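Local atomic coordinates of peptidoglycan glycosyltransferase (Eggerthella lenta, PDB entry 4MNR), a protein that belongs to the penicillin-binding protein family and combines a dimerisation-type domain with a domain of the beta-lactamase clan. Residues A[387-392]-A[438-443]; A[411-416]-A[428-433]. All blocks are in the same frame, centred on the assembly; numbering follows the deposited sequence.

Interaction 1 of 2, residues A[387-392]-A[438-443]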
# COMPACT_ATOMS: atom_id res chain seq x y z
N GLY A 387 16.12 8.54 -1.92
CA GLY A 387 15.81 7.16 -2.27
C GLY A 387 16.93 6.32 -2.89
O GLY A 387 16.63 5.30 -3.53
N THR A 388 18.19 6.72 -2.72
CA THR A 388 19.30 6.03 -3.40
C THR A 388 19.43 4.54 -3.06
O THR A 388 19.93 3.76 -3.88
CB THR A 388 20.66 6.73 -3.18
OG1 THR A 388 20.94 6.83 -1.78
CG2 THR A 388 20.65 8.12 -3.82
N ALA A 389 18.98 4.15 -1.87
CA ALA A 389 19.03 2.74 -1.45
C ALA A 389 18.12 1.84 -2.29
O ALA A 389 18.25 0.61 -2.24
CB ALA A 389 18.69 2.59 0.03
N ALA A 390 17.21 2.44 -3.05
CA ALA A 390 16.30 1.65 -3.88
C ALA A 390 16.89 1.32 -5.25
O ALA A 390 16.29 0.57 -6.03
CB ALA A 390 14.95 2.36 -4.05
N ALA A 391 18.06 1.87 -5.57
CA ALA A 391 18.64 1.65 -6.89
C ALA A 391 18.96 0.18 -7.12
O ALA A 391 19.36 -0.53 -6.19
CB ALA A 391 19.88 2.50 -7.09
N ILE A 392 18.78 -0.27 -8.36
CA ILE A 392 19.08 -1.63 -8.75
C ILE A 392 19.95 -1.60 -9.99
O ILE A 392 19.58 -1.00 -11.00
CB ILE A 392 17.77 -2.41 -9.08
CG1 ILE A 392 16.91 -2.55 -7.83
CG2 ILE A 392 18.10 -3.80 -9.61
CD1 ILE A 392 15.48 -3.03 -8.10
N VAL A 438 14.81 2.68 6.20
CA VAL A 438 14.77 1.21 6.15
C VAL A 438 13.72 0.70 5.16
O VAL A 438 13.90 -0.34 4.52
CB VAL A 438 14.59 0.58 7.56
CG1 VAL A 438 13.21 0.89 8.15
CG2 VAL A 438 14.83 -0.93 7.51
N GLY A 439 12.64 1.46 5.01
CA GLY A 439 11.59 1.08 4.08
C GLY A 439 12.14 1.01 2.67
O GLY A 439 11.87 0.07 1.92
N THR A 440 12.96 1.99 2.32
CA THR A 440 13.56 2.07 0.99
C THR A 440 14.54 0.93 0.77
O THR A 440 14.57 0.33 -0.30
CB THR A 440 14.28 3.41 0.83
OG1 THR A 440 13.33 4.46 1.08
CG2 THR A 440 14.86 3.54 -0.58
N ALA A 441 15.35 0.65 1.79
CA ALA A 441 16.34 -0.42 1.70
C ALA A 441 15.66 -1.78 1.54
O ALA A 441 16.12 -2.63 0.76
CB ALA A 441 17.23 -0.41 2.93
N LYS A 442 14.57 -2.00 2.26
CA LYS A 442 13.87 -3.28 2.14
C LYS A 442 13.11 -3.40 0.82
O LYS A 442 13.03 -4.48 0.25
CB LYS A 442 12.92 -3.49 3.32
CG LYS A 442 13.63 -3.66 4.65
CD LYS A 442 14.63 -4.80 4.62
CE LYS A 442 15.15 -5.10 6.01
NZ LYS A 442 16.22 -6.13 5.96
N ALA A 443 12.56 -2.29 0.34
CA ALA A 443 11.86 -2.28 -0.94
C ALA A 443 12.79 -2.70 -2.06
O ALA A 443 12.35 -3.32 -3.02
CB ALA A 443 11.30 -0.90 -1.23
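Ala389 and Ala441 bring the 3-10 turn of 387-392 up against the first turns of helix 438-453, CA to CA 5.2 Å, with Ala390 facing Thr440 beside them. Thr440 carries most of the contact with one methyl. Its CG2 stands anti to the backbone N, which sends it out from the helix into the turn, where it meets Ala390 both at the backbone and at the side chain: CG2 is 3.6 Å from Ala390 N and 3.7 Å from Ala390 CB. The methyl of Ala389 lies 4.0 Å from the same CG2, and Gly387 O is close as well, so CG2 touches three residues of the turn. Ala390 N and Gly387 O are already spent on each other, in a hydrogen bond of 3.0 Å that closes the turn, and a methyl group suits a place beside polar atoms that are paired within their own segment. Ala389 adds a second touch further along the helix, where its methyl rests on the helix backbone, CB 4.2 Å from Ala441 CA. Alanine suits both positions because its single methyl lets the two backbones approach closely.

In the fold of the beta-lactamase clan, a C-terminal helix packs across a five-stranded antiparallel sheet. Helix 438-453 is that helix here, and 387-392 belongs to the loop leading from helix 368-384 into edge strand 398-406. The contact therefore joins this loop to the last helix by apolar packing. A polar tie follows just beyond, where Ala391 O accepts a hydrogen bond from Gln444 NE2. Ile392 turns to the same helix, resting on Leu447 and Leu451, while on the sheet side Phe414 touches Ala390 and Thr440.

Interaction 2 of 2, residues A[411-416]-A[428-433]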
# COMPACT_ATOMS: atom_id res chain seq x y z
N ASP A 411 7.49 5.86 11.26
CA ASP A 411 7.27 4.74 10.37
C ASP A 411 8.00 5.02 9.08
O ASP A 411 8.00 6.15 8.60
CB ASP A 411 5.79 4.56 10.07
CG ASP A 411 4.99 4.10 11.29
OD1 ASP A 411 5.59 3.54 12.24
OD2 ASP A 411 3.75 4.30 11.30
N SER A 412 8.60 3.99 8.51
CA SER A 412 9.44 4.16 7.33
C SER A 412 8.77 3.55 6.10
O SER A 412 8.40 2.38 6.11
CB SER A 412 10.81 3.51 7.57
OG SER A 412 11.66 3.71 6.44
N TRP A 413 8.59 4.36 5.06
CA TRP A 413 7.84 3.98 3.87
C TRP A 413 8.67 4.03 2.59
O TRP A 413 9.62 4.81 2.48
CB TRP A 413 6.73 5.00 3.61
CG TRP A 413 5.51 4.92 4.45
CD1 TRP A 413 5.30 5.52 5.65
CD2 TRP A 413 4.29 4.27 4.10
NE1 TRP A 413 4.02 5.25 6.09
CE2 TRP A 413 3.38 4.49 5.15
CE3 TRP A 413 3.88 3.50 3.00
CZ2 TRP A 413 2.08 3.97 5.14
CZ3 TRP A 413 2.60 2.99 2.99
CH2 TRP A 413 1.72 3.22 4.06
N PHE A 414 8.26 3.25 1.60
CA PHE A 414 8.69 3.50 0.23
C PHE A 414 7.58 3.07 -0.72
O PHE A 414 6.97 2.03 -0.51
CB PHE A 414 9.93 2.69 -0.11
CG PHE A 414 10.47 2.96 -1.49
CD1 PHE A 414 11.22 4.10 -1.75
CD2 PHE A 414 10.24 2.07 -2.53
CE1 PHE A 414 11.73 4.34 -3.02
CE2 PHE A 414 10.77 2.30 -3.80
CZ PHE A 414 11.51 3.43 -4.04
N VAL A 415 7.32 3.89 -1.74
CA VAL A 415 6.45 3.49 -2.85
C VAL A 415 7.28 3.69 -4.11
O VAL A 415 7.82 4.77 -4.33
CB VAL A 415 5.17 4.35 -2.91
CG1 VAL A 415 4.36 3.98 -4.14
CG2 VAL A 415 4.34 4.16 -1.66
N GLY A 416 7.42 2.66 -4.92
CA GLY A 416 8.25 2.79 -6.10
C GLY A 416 7.87 1.84 -7.20
O GLY A 416 6.96 1.03 -7.04
N ALA A 428 4.80 -1.05 -2.50
CA ALA A 428 4.56 -0.13 -1.38
C ALA A 428 4.89 -0.92 -0.12
O ALA A 428 4.45 -2.05 0.04
CB ALA A 428 3.10 0.33 -1.34
N ILE A 429 5.68 -0.31 0.76
CA ILE A 429 6.07 -1.00 1.99
C ILE A 429 6.09 -0.00 3.12
O ILE A 429 6.50 1.15 2.94
CB ILE A 429 7.44 -1.70 1.83
CG1 ILE A 429 7.84 -2.45 3.10
CG2 ILE A 429 8.53 -0.71 1.47
CD1 ILE A 429 9.01 -3.45 2.87
N VAL A 430 5.60 -0.42 4.28
CA VAL A 430 5.76 0.38 5.49
C VAL A 430 6.40 -0.49 6.57
O VAL A 430 6.00 -1.64 6.77
CB VAL A 430 4.43 1.00 6.01
CG1 VAL A 430 3.41 -0.09 6.32
CG2 VAL A 430 4.72 1.88 7.26
N ILE A 431 7.42 0.05 7.21
CA ILE A 431 8.03 -0.61 8.36
C ILE A 431 7.75 0.24 9.59
O ILE A 431 8.27 1.35 9.72
CB ILE A 431 9.57 -0.71 8.21
CG1 ILE A 431 9.95 -1.42 6.91
CG2 ILE A 431 10.17 -1.41 9.43
CD1 ILE A 431 9.54 -2.86 6.87
N GLU A 432 6.93 -0.25 10.51
CA GLU A 432 6.61 0.53 11.70
C GLU A 432 7.82 0.71 12.63
O GLU A 432 8.60 -0.22 12.84
CB GLU A 432 5.45 -0.10 12.48
CG GLU A 432 4.15 -0.18 11.70
CD GLU A 432 3.05 -0.89 12.46
OE1 GLU A 432 2.95 -0.70 13.70
OE2 GLU A 432 2.29 -1.64 11.83
N ASP A 433 7.97 1.92 13.16
CA ASP A 433 9.06 2.21 14.10
C ASP A 433 10.41 1.85 13.51
O ASP A 433 11.26 1.27 14.20
CB ASP A 433 8.84 1.47 15.42
CG ASP A 433 7.45 1.66 15.96
OD1 ASP A 433 7.03 2.84 16.10
OD2 ASP A 433 6.76 0.65 16.22
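Trp413 lies with one face of its indole against Val430, whose CB sits 3.6 Å from the centroid of the six-membered ring and 7° off its normal, a CH-pi contact. Val430 CG2, anti to its own backbone N, slides toward the pyrrole side and comes 3.6 Å from Trp413 NE1. The two residues form a non-hydrogen-bonded antiparallel pair, where close backbones let a branched side chain cover a broad ring. Val415 CG2 and Ala428 CB continue this face. The pairs on either side of Trp413 are hydrogen-bonded: Ser412 N reaches Ile431 O at 2.9 Å, nearly straight at 177°, and Phe414 N binds Ile429 O at 3.1 Å. Past the last bridge, Asp411 OD1 uses its anti lone pair to accept Asp433 N at 3.0 Å, holding the departing chain. The two aspartates, close like charges, share a salt bridge partner in Lys406 NZ, which probably offsets their repulsion. This hairpin lies between strands 398-406 and 130-135; helix 321-332 covers the face of Trp413, Val430 and Ala428, while helices 438-453 and 115-125 cover that of Ile429 and Ile431.

Interaction 1 sits on the face that carries Ser412, Phe414, Ile429 and Ile431, in the sheet to which the hairpin of interaction 2 belongs; their centres are about 10 Å apart. Strand 425-431 is followed, after a short connection, by helix 438-453, and Ser412 OG, 2.8 Å from Gly439 N, probably hydrogen-bonds to the start of that helix. Phe414 is shared by both regions: its ring atom CD2 is 3.4 Å from Ala443 CB. On the opposite face Trp413 and Val415 touch Thr186, within a sequence matching the family's SxxK signature, and pair through their backbones with Gly402 and Lys400 of the family's Lys-Thr-Gly box, so interaction 2 probably backs the active-site region.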